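Local structure of glycinin A3B4 subunit (Glycine max, 2D5F) at residues B[28-33]-B[234-239]; B[63-68]-B[145-150]; B[382-387]-B[453-458]. The protein probably serves as a soybean seed storage protein of the 11S globulin class, a two-cupin subunit that assembles into hexamers. All blocks are in the same frame, centred on the assembly; numbering follows the deposited sequence.

Contact 1. Residues B[28-33]-B[234-239]; sequences GLIETW and RKQIVT
Ile-237 projects towards Gly-28 and Ile-30, and its two branches share the work. CG1 stands beside its own backbone N and CG2 anti to it (chi1 -63°), which sends the arms to different partners. CG2 lies against the backbone of Gly-28, 3.4 Å from Gly-28 N. A beta carbon at that glycine would point at the isoleucine and collide with CG2, so the bare main chain suits the close approach. The other arm, extended at chi2, carries Ile-237 CD1 to within 3.8 Å of Ile-30 CG1, and it also passes Leu-29 N at 4.0 Å. Ile-30 has the same conformation, and the two side chains meet obliquely. Its own outer methyl, Ile-30 CD1, goes on to Gln-236 CG at 3.6 Å, where the aliphatic part of the glutamine extends the apolar surface. The meeting is one of packing between two sheets of the first cupin barrel. Strand 28-32 pairs with strands 21-24 and 46-52, whereas strand 237-239 joins the sheet of strand 56-62, on which Ile-237 packs against His-58; the two short segments run antiparallel at 166° with axes 7.2 Å apart. Beta-branched isoleucines fit here because each fills the interior in two directions while keeping an extended backbone. An alanine in place of Ile-237 would probably open a gap beside Gly-28 N and leave Ile-30 CG1 without the methyl that packs on it. Just before the second strand, Lys-235 and Arg-234 form salt bridges with Asp-170 and Asp-232. Val-238 CG1 lies 3.5 Å above the plane of the Arg-234 guanidinium, over its centre, and Arg-234 NH2 also bonds to Asn-469 O of a neighbouring subunit.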
ATOM      1  N   GLY B  28       2.434  25.353 -36.166  1.00 30.56           N
ATOM      2  CA  GLY B  28       1.976  25.872 -34.893  1.00 23.47           C
ATOM      3  C   GLY B  28       2.895  26.847 -34.185  1.00 29.46           C
ATOM      4  O   GLY B  28       3.826  27.403 -34.771  1.00 26.14           O
ATOM      5  N   LEU B  29       2.621  27.035 -32.898  1.00 24.39           N
ATOM      6  CA  LEU B  29       3.372  27.954 -32.063  1.00 26.34           C
ATOM      7  C   LEU B  29       3.568  27.384 -30.659  1.00 31.78           C
ATOM      8  O   LEU B  29       2.692  26.697 -30.124  1.00 26.94           O
ATOM      9  CB  LEU B  29       2.605  29.275 -31.967  1.00 29.47           C
ATOM     10  CG  LEU B  29       3.174  30.397 -31.105  1.00 29.91           C
ATOM     11  CD1 LEU B  29       4.467  30.917 -31.731  1.00 30.46           C
ATOM     12  CD2 LEU B  29       2.151  31.515 -30.987  1.00 33.12           C
ATOM     13  N   ILE B  30       4.728  27.665 -30.076  1.00 28.45           N
ATOM     14  CA  ILE B  30       5.030  27.227 -28.720  1.00 25.78           C
ATOM     15  C   ILE B  30       5.505  28.453 -27.960  1.00 29.28           C
ATOM     16  O   ILE B  30       6.448  29.129 -28.372  1.00 29.59           O
ATOM     17  CB  ILE B  30       6.136  26.159 -28.683  1.00 31.13           C
ATOM     18  CG1 ILE B  30       5.647  24.879 -29.367  1.00 31.96           C
ATOM     19  CG2 ILE B  30       6.517  25.859 -27.236  1.00 27.26           C
ATOM     20  CD1 ILE B  30       6.670  23.760 -29.373  1.00 37.07           C
ATOM     21  N   GLU B  31       4.825  28.750 -26.861  1.00 24.25           N
ATOM     22  CA  GLU B  31       5.164  29.890 -26.025  1.00 23.12           C
ATOM     23  C   GLU B  31       5.520  29.379 -24.643  1.00 26.66           C
ATOM     24  O   GLU B  31       4.774  28.596 -24.056  1.00 30.53           O
ATOM     25  CB  GLU B  31       3.970  30.830 -25.931  1.00 27.28           C
ATOM     26  CG  GLU B  31       3.590  31.469 -27.249  1.00 31.81           C
ATOM     27  CD  GLU B  31       2.261  32.170 -27.169  1.00 32.87           C
ATOM     28  OE1 GLU B  31       1.230  31.522 -27.442  1.00 43.54           O
ATOM     29  OE2 GLU B  31       2.242  33.367 -26.814  1.00 42.16           O
ATOM     30  N   THR B  32       6.660  29.807 -24.116  1.00 25.79           N
ATOM     31  CA  THR B  32       7.055  29.359 -22.790  1.00 24.38           C
ATOM     32  C   THR B  32       7.293  30.501 -21.822  1.00 21.82           C
ATOM     33  O   THR B  32       7.670  31.601 -22.220  1.00 20.37           O
ATOM     34  CB  THR B  32       8.344  28.501 -22.840  1.00 20.54           C
ATOM     35  OG1 THR B  32       9.434  29.288 -23.338  1.00 24.67           O
ATOM     36  CG2 THR B  32       8.142  27.291 -23.743  1.00 23.09           C
ATOM     37  N   TRP B  33       7.040  30.231 -20.546  1.00 21.04           N
ATOM     38  CA  TRP B  33       7.288  31.201 -19.484  1.00 18.05           C
ATOM     39  C   TRP B  33       8.708  30.858 -19.036  1.00 23.38           C
ATOM     40  O   TRP B  33       9.045  29.678 -18.920  1.00 26.50           O
ATOM     41  CB  TRP B  33       6.315  30.993 -18.320  1.00 20.67           C
ATOM     42  CG  TRP B  33       4.946  31.638 -18.492  1.00 20.06           C
ATOM     43  CD1 TRP B  33       4.490  32.769 -17.865  1.00 20.68           C
ATOM     44  CD2 TRP B  33       3.855  31.157 -19.293  1.00 15.04           C
ATOM     45  NE1 TRP B  33       3.184  33.016 -18.221  1.00 22.82           N
ATOM     46  CE2 TRP B  33       2.770  32.047 -19.099  1.00 21.50           C
ATOM     47  CE3 TRP B  33       3.688  30.063 -20.160  1.00 18.12           C
ATOM     48  CZ2 TRP B  33       1.531  31.872 -19.733  1.00 19.63           C
ATOM     49  CZ3 TRP B  33       2.452  29.888 -20.795  1.00 18.69           C
ATOM     50  CH2 TRP B  33       1.392  30.793 -20.578  1.00 20.75           C
ATOM     51  N   ARG B 234      10.978  22.535 -40.805  1.00 30.26           N
ATOM     52  CA  ARG B 234       9.628  22.778 -40.308  1.00 26.84           C
ATOM     53  C   ARG B 234       9.550  23.027 -38.799  1.00 29.45           C
ATOM     54  O   ARG B 234       8.598  23.642 -38.312  1.00 20.53           O
ATOM     55  CB  ARG B 234       8.731  21.592 -40.668  1.00 30.26           C
ATOM     56  CG  ARG B 234       8.643  21.291 -42.158  1.00 23.38           C
ATOM     57  CD  ARG B 234       7.891  19.992 -42.392  1.00 28.94           C
ATOM     58  NE  ARG B 234       8.597  18.862 -41.795  1.00 32.48           N
ATOM     59  CZ  ARG B 234       8.056  17.667 -41.582  1.00 35.47           C
ATOM     60  NH1 ARG B 234       6.791  17.439 -41.920  1.00 28.10           N
ATOM     61  NH2 ARG B 234       8.776  16.701 -41.021  1.00 27.45           N
ATOM     62  N   LYS B 235      10.560  22.552 -38.074  1.00 28.27           N
ATOM     63  CA  LYS B 235      10.630  22.673 -36.617  1.00 33.44           C
ATOM     64  C   LYS B 235       9.697  21.653 -35.953  1.00 31.15           C
ATOM     65  O   LYS B 235       9.113  20.817 -36.646  1.00 28.11           O
ATOM     66  CB  LYS B 235      10.321  24.109 -36.171  1.00 34.14           C
ATOM     67  CG  LYS B 235      11.338  25.117 -36.731  1.00 41.08           C
ATOM     68  CD  LYS B 235      11.114  26.536 -36.227  1.00 43.31           C
ATOM     69  CE  LYS B 235      11.938  27.543 -37.028  1.00 40.17           C
ATOM     70  NZ  LYS B 235      13.391  27.194 -37.077  1.00 43.59           N
ATOM     71  N   GLN B 236       9.561  21.728 -34.626  1.00 31.34           N
ATOM     72  CA  GLN B 236       8.766  20.767 -33.841  1.00 25.70           C
ATOM     73  C   GLN B 236       7.263  20.581 -34.079  1.00 27.06           C
ATOM     74  O   GLN B 236       6.684  19.589 -33.627  1.00 25.80           O
ATOM     75  CB  GLN B 236       9.000  21.012 -32.345  1.00 22.65           C
ATOM     76  CG  GLN B 236       8.833  22.446 -31.918  1.00 28.30           C
ATOM     77  CD  GLN B 236      10.163  23.155 -31.756  1.00 33.19           C
ATOM     78  OE1 GLN B 236      10.636  23.363 -30.637  1.00 30.72           O
ATOM     79  NE2 GLN B 236      10.779  23.519 -32.875  1.00 21.02           N
ATOM     80  N   ILE B 237       6.615  21.531 -34.740  1.00 22.46           N
ATOM     81  CA  ILE B 237       5.193  21.389 -35.038  1.00 25.15           C
ATOM     82  C   ILE B 237       5.059  21.564 -36.545  1.00 26.90           C
ATOM     83  O   ILE B 237       5.354  22.631 -37.088  1.00 29.74           O
ATOM     84  CB  ILE B 237       4.324  22.443 -34.319  1.00 26.53           C
ATOM     85  CG1 ILE B 237       4.436  22.272 -32.801  1.00 30.27           C
ATOM     86  CG2 ILE B 237       2.867  22.279 -34.734  1.00 27.42           C
ATOM     87  CD1 ILE B 237       3.557  23.225 -32.010  1.00 21.30           C
ATOM     88  N   VAL B 238       4.628  20.506 -37.214  1.00 21.74           N
ATOM     89  CA  VAL B 238       4.492  20.533 -38.659  1.00 30.22           C
ATOM     90  C   VAL B 238       3.046  20.497 -39.140  1.00 35.38           C
ATOM     91  O   VAL B 238       2.130  20.148 -38.388  1.00 34.11           O
ATOM     92  CB  VAL B 238       5.233  19.342 -39.279  1.00 25.94           C
ATOM     93  CG1 VAL B 238       6.666  19.307 -38.762  1.00 28.56           C
ATOM     94  CG2 VAL B 238       4.502  18.046 -38.948  1.00 22.17           C
ATOM     95  N   THR B 239       2.852  20.864 -40.404  1.00 28.53           N
ATOM     96  CA  THR B 239       1.531  20.843 -41.006  1.00 30.16           C
ATOM     97  C   THR B 239       1.445  19.585 -41.860  1.00 32.85           C
ATOM     98  O   THR B 239       2.304  19.346 -42.711  1.00 32.69           O
ATOM     99  CB  THR B 239       1.298  22.067 -41.909  1.00 29.31           C
ATOM    100  OG1 THR B 239       1.359  23.262 -41.122  1.00 24.78           O
ATOM    101  CG2 THR B 239      -0.062  21.972 -42.582  1.00 29.42           C
TER

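Contact 2. Residues B[63-68]-B[145-150]; sequences SPYPQM and SLLDTS
Met-68 and Leu-146 form an antiparallel hydrogen-bonded pair, Met-68 N giving to Leu-146 O and Leu-146 N returning to Met-68 O at 2.8 Å in a nearly straight bond (176°), while Gln-67 and Leu-147 make the adjacent non-hydrogen-bonded pair. The ladder is prolonged past the strands by Asp-148 N, which gives a longer bond of 3.2 Å to Pro-66 O. There the second segment bends in an inverse gamma turn centred on Asp-148, closed by Thr-149 N on Leu-147 O. Tyr-65 packs beside this turn. Its CG sits between the backbone N and the carbonyl carbon (chi1 40°), and the ring runs side by side with Thr-149, whose CG2 makes a CH-pi contact over one face, 4.0 Å from the ring centroid. Ser-63 CB covers the opposite face, so carbon atoms of two small residues flank the ring. Leu-147 CB approaches Tyr-65 CE2 obliquely at 3.7 Å, and the tyrosine hydroxyl bonds to Arg-161 N. On the same side of the sheet as Leu-147, the extended Gln-67 brings OE1 to Ser-145 OG, which donates to it at 2.9 Å, in the carbonyl plane and on a lone pair. Arg-50 NH1 also binds Gln-67 OE1, so two donors grip the buried oxygen and would probably fix the amide's rotation; a glutamine is long enough to meet both. Met-68 and Leu-146 point from the other side, where Met-68 packs on Leu-362 of helix 362-365; Pro-66 touches Phe-365 of the same helix. Strands 67-73 and 141-147 are neighbours in an antiparallel sheet of the first cupin barrel. The Gln-67 side chain lies about 5 Å from a bound carbonate ion, probably taken from the crystallisation liquor, in the pocket to which Arg-50 and His-58 belong.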
ATOM      1  N   SER B  63       9.813  14.123 -21.898  1.00 16.72           N
ATOM      2  CA  SER B  63      10.533  14.919 -20.908  1.00 18.12           C
ATOM      3  C   SER B  63      10.646  14.095 -19.621  1.00 18.96           C
ATOM      4  O   SER B  63       9.799  13.240 -19.347  1.00 18.48           O
ATOM      5  CB  SER B  63       9.796  16.232 -20.634  1.00 16.33           C
ATOM      6  OG  SER B  63       9.784  17.057 -21.789  1.00 23.22           O
ATOM      7  N   PRO B  64      11.688  14.348 -18.816  1.00 18.72           N
ATOM      8  CA  PRO B  64      11.933  13.629 -17.558  1.00 15.51           C
ATOM      9  C   PRO B  64      11.105  14.037 -16.338  1.00 20.02           C
ATOM     10  O   PRO B  64      11.572  13.927 -15.206  1.00 22.86           O
ATOM     11  CB  PRO B  64      13.426  13.842 -17.338  1.00 16.20           C
ATOM     12  CG  PRO B  64      13.612  15.246 -17.817  1.00 21.28           C
ATOM     13  CD  PRO B  64      12.787  15.287 -19.105  1.00 17.65           C
ATOM     14  N   TYR B  65       9.884  14.504 -16.567  1.00 16.39           N
ATOM     15  CA  TYR B  65       8.993  14.892 -15.475  1.00 17.96           C
ATOM     16  C   TYR B  65       7.582  14.858 -16.029  1.00 13.11           C
ATOM     17  O   TYR B  65       7.390  14.859 -17.237  1.00 17.17           O
ATOM     18  CB  TYR B  65       9.323  16.302 -14.951  1.00 15.88           C
ATOM     19  CG  TYR B  65       9.662  17.297 -16.043  1.00 21.00           C
ATOM     20  CD1 TYR B  65      10.993  17.568 -16.377  1.00 17.15           C
ATOM     21  CD2 TYR B  65       8.656  17.932 -16.772  1.00 16.97           C
ATOM     22  CE1 TYR B  65      11.315  18.446 -17.412  1.00 16.40           C
ATOM     23  CE2 TYR B  65       8.965  18.808 -17.810  1.00 17.48           C
ATOM     24  CZ  TYR B  65      10.298  19.059 -18.126  1.00 15.63           C
ATOM     25  OH  TYR B  65      10.606  19.909 -19.169  1.00 22.97           O
ATOM     26  N   PRO B  66       6.574  14.790 -15.158  1.00 17.10           N
ATOM     27  CA  PRO B  66       5.239  14.762 -15.751  1.00 20.31           C
ATOM     28  C   PRO B  66       4.760  16.140 -16.183  1.00 20.46           C
ATOM     29  O   PRO B  66       5.291  17.162 -15.748  1.00 12.95           O
ATOM     30  CB  PRO B  66       4.378  14.146 -14.649  1.00 21.82           C
ATOM     31  CG  PRO B  66       5.070  14.518 -13.403  1.00 22.83           C
ATOM     32  CD  PRO B  66       6.541  14.418 -13.733  1.00 23.25           C
ATOM     33  N   GLN B  67       3.786  16.149 -17.087  1.00 22.69           N
ATOM     34  CA  GLN B  67       3.186  17.386 -17.566  1.00 21.62           C
ATOM     35  C   GLN B  67       1.686  17.216 -17.397  1.00 16.57           C
ATOM     36  O   GLN B  67       1.150  16.126 -17.611  1.00 18.82           O
ATOM     37  CB  GLN B  67       3.458  17.620 -19.057  1.00 18.72           C
ATOM     38  CG  GLN B  67       4.900  17.866 -19.449  1.00 26.82           C
ATOM     39  CD  GLN B  67       5.053  18.070 -20.951  1.00 23.76           C
ATOM     40  OE1 GLN B  67       4.460  18.982 -21.528  1.00 25.27           O
ATOM     41  NE2 GLN B  67       5.846  17.214 -21.587  1.00 24.61           N
ATOM     42  N   MET B  68       1.018  18.281 -16.982  1.00 19.13           N
ATOM     43  CA  MET B  68      -0.432  18.255 -16.864  1.00 14.36           C
ATOM     44  C   MET B  68      -0.869  19.349 -17.824  1.00 15.88           C
ATOM     45  O   MET B  68      -0.504  20.506 -17.658  1.00 17.60           O
ATOM     46  CB  MET B  68      -0.892  18.574 -15.453  1.00 17.79           C
ATOM     47  CG  MET B  68      -2.404  18.623 -15.345  1.00 24.89           C
ATOM     48  SD  MET B  68      -2.962  18.681 -13.652  1.00 23.43           S
ATOM     49  CE  MET B  68      -3.282  16.955 -13.387  1.00 26.52           C
ATOM     50  N   SER B 145       0.379  23.762 -20.784  1.00 20.02           N
ATOM     51  CA  SER B 145       1.023  22.686 -20.060  1.00 23.29           C
ATOM     52  C   SER B 145       1.807  23.090 -18.821  1.00 20.90           C
ATOM     53  O   SER B 145       2.645  23.986 -18.862  1.00 21.65           O
ATOM     54  CB  SER B 145       1.952  21.916 -21.001  1.00 22.28           C
ATOM     55  OG  SER B 145       2.645  20.907 -20.291  1.00 25.17           O
ATOM     56  N   LEU B 146       1.517  22.416 -17.714  1.00 19.66           N
ATOM     57  CA  LEU B 146       2.233  22.645 -16.473  1.00 17.59           C
ATOM     58  C   LEU B 146       3.377  21.631 -16.509  1.00 19.49           C
ATOM     59  O   LEU B 146       3.135  20.418 -16.498  1.00 17.53           O
ATOM     60  CB  LEU B 146       1.323  22.373 -15.265  1.00 19.49           C
ATOM     61  CG  LEU B 146       1.843  22.719 -13.856  1.00 23.91           C
ATOM     62  CD1 LEU B 146       3.003  21.794 -13.447  1.00 19.08           C
ATOM     63  CD2 LEU B 146       2.284  24.177 -13.828  1.00 19.89           C
ATOM     64  N   LEU B 147       4.608  22.129 -16.602  1.00 16.40           N
ATOM     65  CA  LEU B 147       5.795  21.275 -16.630  1.00 21.99           C
ATOM     66  C   LEU B 147       6.299  21.133 -15.191  1.00 19.42           C
ATOM     67  O   LEU B 147       6.956  22.026 -14.661  1.00 19.99           O
ATOM     68  CB  LEU B 147       6.892  21.890 -17.516  1.00 17.90           C
ATOM     69  CG  LEU B 147       6.787  21.800 -19.052  1.00 21.83           C
ATOM     70  CD1 LEU B 147       5.499  22.407 -19.542  1.00 25.27           C
ATOM     71  CD2 LEU B 147       7.971  22.525 -19.685  1.00 20.77           C
ATOM     72  N   ASP B 148       5.975  20.011 -14.563  1.00 18.30           N
ATOM     73  CA  ASP B 148       6.365  19.761 -13.180  1.00 13.83           C
ATOM     74  C   ASP B 148       7.843  19.370 -13.055  1.00 19.98           C
ATOM     75  O   ASP B 148       8.166  18.244 -12.683  1.00 18.70           O
ATOM     76  CB  ASP B 148       5.454  18.671 -12.602  1.00 13.53           C
ATOM     77  CG  ASP B 148       5.625  18.487 -11.101  1.00 24.65           C
ATOM     78  OD1 ASP B 148       6.047  19.443 -10.413  1.00 21.14           O
ATOM     79  OD2 ASP B 148       5.321  17.382 -10.609  1.00 24.98           O
ATOM     80  N   THR B 149       8.727  20.320 -13.356  1.00 21.53           N
ATOM     81  CA  THR B 149      10.175  20.105 -13.305  1.00 20.48           C
ATOM     82  C   THR B 149      10.724  19.675 -11.942  1.00 23.82           C
ATOM     83  O   THR B 149      11.701  18.936 -11.877  1.00 25.55           O
ATOM     84  CB  THR B 149      10.950  21.377 -13.724  1.00 22.50           C
ATOM     85  OG1 THR B 149      10.444  22.503 -12.995  1.00 20.22           O
ATOM     86  CG2 THR B 149      10.809  21.637 -15.219  1.00 19.95           C
ATOM     87  N   SER B 150      10.110  20.139 -10.858  1.00 18.88           N
ATOM     88  CA  SER B 150      10.586  19.791  -9.527  1.00 21.90           C
ATOM     89  C   SER B 150      10.083  18.436  -9.038  1.00 21.15           C
ATOM     90  O   SER B 150      10.424  18.009  -7.939  1.00 19.87           O
ATOM     91  CB  SER B 150      10.187  20.874  -8.515  1.00 21.62           C
ATOM     92  OG  SER B 150       8.780  20.904  -8.310  1.00 21.84           O
TER

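Contact 3. Residues B[382-387]-B[453-458]; sequences PHWNLN and SYIKDV
The indole of Trp-384 has Ser-453 over one face, with CB 4.0 Å from the centroid of the six-membered ring and 14° off its normal, a CH-pi contact. The indole also stacks with Tyr-62 of a neighbouring subunit and gives NE1 to Gly-128 O of that subunit. At the indole edge, in its plane, Ile-455 CG1 touches CZ3 at 3.9 Å, and Val-458 CG2 comes obliquely to CH2 at 3.8 Å. The short serine side chain lets its CB sit close over the indole, and Leu-386 CD1 packs on the same Ser-453 CB at 3.7 Å. Within the second segment, Asp-457 CB sits over the centre of the Tyr-454 ring. The His-383 ring, stacked with Tyr-380, holds ND1 on Ser-381 O, and its side chain lies about 3 Å from a bound magnesium ion. Backbone bonds pair Trp-384 with Ser-453 in both directions. Pro-382 O takes Ile-455 N at 2.9 Å and a water that in turn accepts from Lys-456 N, so one carbonyl serves the first turn of the helix directly and through water. In this part of the second cupin barrel, Tyr-454 is the N-cap of helix 455-461, where strand 452-454 passes into it beside strand 379-385, itself paired also with strand 429-435.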
ATOM      1  N   PRO B 382     -11.579  33.724   1.032  1.00 24.75           N
ATOM      2  CA  PRO B 382     -10.222  33.406   1.481  1.00 22.78           C
ATOM      3  C   PRO B 382     -10.029  31.934   1.831  1.00 24.45           C
ATOM      4  O   PRO B 382     -10.707  31.386   2.702  1.00 21.27           O
ATOM      5  CB  PRO B 382     -10.036  34.332   2.680  1.00 26.89           C
ATOM      6  CG  PRO B 382     -10.789  35.551   2.248  1.00 23.25           C
ATOM      7  CD  PRO B 382     -12.060  34.960   1.677  1.00 23.46           C
ATOM      8  N   HIS B 383      -9.091  31.303   1.131  1.00 26.28           N
ATOM      9  CA  HIS B 383      -8.773  29.897   1.330  1.00 17.34           C
ATOM     10  C   HIS B 383      -7.284  29.705   1.071  1.00 19.44           C
ATOM     11  O   HIS B 383      -6.623  30.601   0.544  1.00 24.87           O
ATOM     12  CB  HIS B 383      -9.576  29.032   0.348  1.00 13.29           C
ATOM     13  CG  HIS B 383      -9.346  29.371  -1.095  1.00 21.53           C
ATOM     14  ND1 HIS B 383      -9.886  30.489  -1.696  1.00 18.06           N
ATOM     15  CD2 HIS B 383      -8.638  28.734  -2.061  1.00 21.54           C
ATOM     16  CE1 HIS B 383      -9.525  30.524  -2.967  1.00 19.18           C
ATOM     17  NE2 HIS B 383      -8.767  29.471  -3.214  1.00 16.75           N
ATOM     18  N   TRP B 384      -6.758  28.547   1.459  1.00 17.96           N
ATOM     19  CA  TRP B 384      -5.354  28.230   1.221  1.00 18.70           C
ATOM     20  C   TRP B 384      -5.198  26.736   0.972  1.00 16.16           C
ATOM     21  O   TRP B 384      -6.090  25.943   1.276  1.00 19.13           O
ATOM     22  CB  TRP B 384      -4.487  28.662   2.406  1.00 15.54           C
ATOM     23  CG  TRP B 384      -4.566  27.756   3.601  1.00 22.96           C
ATOM     24  CD1 TRP B 384      -3.795  26.659   3.852  1.00 23.37           C
ATOM     25  CD2 TRP B 384      -5.463  27.878   4.711  1.00 18.51           C
ATOM     26  NE1 TRP B 384      -4.152  26.092   5.052  1.00 20.79           N
ATOM     27  CE2 TRP B 384      -5.175  26.820   5.599  1.00 15.68           C
ATOM     28  CE3 TRP B 384      -6.484  28.779   5.040  1.00 23.45           C
ATOM     29  CZ2 TRP B 384      -5.872  26.635   6.799  1.00 25.74           C
ATOM     30  CZ3 TRP B 384      -7.178  28.595   6.233  1.00 29.10           C
ATOM     31  CH2 TRP B 384      -6.868  27.531   7.096  1.00 24.32           C
ATOM     32  N   ASN B 385      -4.066  26.357   0.396  1.00 20.10           N
ATOM     33  CA  ASN B 385      -3.798  24.964   0.122  1.00 17.89           C
ATOM     34  C   ASN B 385      -2.849  24.479   1.204  1.00 14.83           C
ATOM     35  O   ASN B 385      -1.781  25.049   1.411  1.00 17.22           O
ATOM     36  CB  ASN B 385      -3.188  24.813  -1.272  1.00 18.28           C
ATOM     37  CG  ASN B 385      -4.151  25.245  -2.369  1.00 23.00           C
ATOM     38  OD1 ASN B 385      -3.892  26.201  -3.104  1.00 22.33           O
ATOM     39  ND2 ASN B 385      -5.272  24.549  -2.474  1.00 18.59           N
ATOM     40  N   LEU B 386      -3.262  23.430   1.900  1.00 12.54           N
ATOM     41  CA  LEU B 386      -2.490  22.868   2.991  1.00 12.42           C
ATOM     42  C   LEU B 386      -1.197  22.184   2.594  1.00 15.18           C
ATOM     43  O   LEU B 386      -0.176  22.349   3.254  1.00 13.83           O
ATOM     44  CB  LEU B 386      -3.331  21.841   3.757  1.00 12.15           C
ATOM     45  CG  LEU B 386      -4.465  22.286   4.683  1.00 22.64           C
ATOM     46  CD1 LEU B 386      -5.572  22.993   3.907  1.00 21.26           C
ATOM     47  CD2 LEU B 386      -5.006  21.055   5.377  1.00 20.96           C
ATOM     48  N   ASN B 387      -1.247  21.420   1.509  1.00 18.48           N
ATOM     49  CA  ASN B 387      -0.105  20.622   1.089  1.00 18.84           C
ATOM     50  C   ASN B 387       0.420  20.794  -0.330  1.00 21.56           C
ATOM     51  O   ASN B 387       0.963  19.843  -0.894  1.00 22.55           O
ATOM     52  CB  ASN B 387      -0.449  19.142   1.291  1.00 16.29           C
ATOM     53  CG  ASN B 387      -1.621  18.696   0.429  1.00 24.96           C
ATOM     54  OD1 ASN B 387      -1.917  17.499   0.330  1.00 29.68           O
ATOM     55  ND2 ASN B 387      -2.301  19.654  -0.198  1.00 13.85           N
ATOM     56  N   SER B 453      -8.494  24.653   2.323  1.00 21.59           N
ATOM     57  CA  SER B 453      -9.398  24.968   3.409  1.00 21.50           C
ATOM     58  C   SER B 453      -9.836  26.409   3.211  1.00 18.99           C
ATOM     59  O   SER B 453      -9.037  27.239   2.785  1.00 18.99           O
ATOM     60  CB  SER B 453      -8.680  24.816   4.752  1.00 21.27           C
ATOM     61  OG  SER B 453      -9.519  25.216   5.823  1.00 27.73           O
ATOM     62  N   TYR B 454     -11.107  26.703   3.469  1.00 18.54           N
ATOM     63  CA  TYR B 454     -11.572  28.080   3.345  1.00 20.77           C
ATOM     64  C   TYR B 454     -11.895  28.590   4.755  1.00 17.94           C
ATOM     65  O   TYR B 454     -12.407  27.850   5.597  1.00 19.04           O
ATOM     66  CB  TYR B 454     -12.759  28.192   2.376  1.00 16.50           C
ATOM     67  CG  TYR B 454     -14.005  27.392   2.695  1.00 25.68           C
ATOM     68  CD1 TYR B 454     -15.191  28.039   3.066  1.00 22.64           C
ATOM     69  CD2 TYR B 454     -14.032  26.006   2.547  1.00 22.48           C
ATOM     70  CE1 TYR B 454     -16.370  27.330   3.272  1.00 20.49           C
ATOM     71  CE2 TYR B 454     -15.209  25.282   2.752  1.00 18.77           C
ATOM     72  CZ  TYR B 454     -16.374  25.950   3.111  1.00 25.91           C
ATOM     73  OH  TYR B 454     -17.541  25.242   3.307  1.00 23.76           O
ATOM     74  N   ILE B 455     -11.554  29.845   5.022  1.00 18.08           N
ATOM     75  CA  ILE B 455     -11.741  30.397   6.351  1.00 17.44           C
ATOM     76  C   ILE B 455     -13.159  30.361   6.921  1.00 16.62           C
ATOM     77  O   ILE B 455     -13.325  30.188   8.124  1.00 21.83           O
ATOM     78  CB  ILE B 455     -11.130  31.813   6.426  1.00 18.69           C
ATOM     79  CG1 ILE B 455      -9.619  31.692   6.175  1.00 17.70           C
ATOM     80  CG2 ILE B 455     -11.399  32.451   7.797  1.00 21.03           C
ATOM     81  CD1 ILE B 455      -8.837  32.990   6.163  1.00 24.63           C
ATOM     82  N   LYS B 456     -14.179  30.504   6.086  1.00 19.56           N
ATOM     83  CA  LYS B 456     -15.551  30.432   6.604  1.00 24.96           C
ATOM     84  C   LYS B 456     -15.731  29.096   7.337  1.00 26.58           C
ATOM     85  O   LYS B 456     -16.252  29.045   8.450  1.00 23.45           O
ATOM     86  CB  LYS B 456     -16.576  30.518   5.470  1.00 22.55           C
ATOM     87  CG  LYS B 456     -16.634  31.856   4.762  1.00 41.13           C
ATOM     88  CD  LYS B 456     -17.639  31.830   3.614  1.00 42.09           C
ATOM     89  CE  LYS B 456     -19.043  31.491   4.116  1.00 52.87           C
ATOM     90  NZ  LYS B 456     -20.013  31.322   2.997  1.00 43.08           N
ATOM     91  N   ASP B 457     -15.289  28.017   6.699  1.00 25.91           N
ATOM     92  CA  ASP B 457     -15.398  26.684   7.275  1.00 21.06           C
ATOM     93  C   ASP B 457     -14.559  26.563   8.545  1.00 22.55           C
ATOM     94  O   ASP B 457     -14.900  25.808   9.458  1.00 24.82           O
ATOM     95  CB  ASP B 457     -14.959  25.643   6.243  1.00 25.54           C
ATOM     96  CG  ASP B 457     -15.029  24.225   6.774  1.00 22.84           C
ATOM     97  OD1 ASP B 457     -16.143  23.743   7.070  1.00 27.20           O
ATOM     98  OD2 ASP B 457     -13.962  23.592   6.899  1.00 27.84           O
ATOM     99  N   VAL B 458     -13.458  27.305   8.602  1.00 25.06           N
ATOM    100  CA  VAL B 458     -12.587  27.278   9.771  1.00 23.29           C
ATOM    101  C   VAL B 458     -13.320  27.875  10.970  1.00 27.75           C
ATOM    102  O   VAL B 458     -13.252  27.339  12.076  1.00 22.25           O
ATOM    103  CB  VAL B 458     -11.280  28.074   9.527  1.00 22.82           C
ATOM    104  CG1 VAL B 458     -10.462  28.133  10.804  1.00 23.11           C
ATOM    105  CG2 VAL B 458     -10.466  27.411   8.421  1.00 18.97           C
TER
HETATM  106  O   HOH W   1     -13.509  31.661   3.363  1.00 25.67           O

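Overall arrangement
From the N terminus, the chain enters contact 1 at residues 28-33, then contact 2 at 63-68. Contact 2 closes first, when 145-150 comes back beside 63-68, and contact 1 closes later at 234-239, so the loop of contact 2 lies wholly within that of contact 1. Both belong to the first cupin barrel and reach the same sheet, their centres about 18 Å apart: contact 2 pairs strands inside it, whereas contact 1 packs it against the facing sheet. Contact 3 opens afterwards, at 382-387, and closes at 453-458, pairing two strands of the second cupin and reaching the helix that follows. Its centre lies about 39 Å from that of contact 1, across the chain's centre.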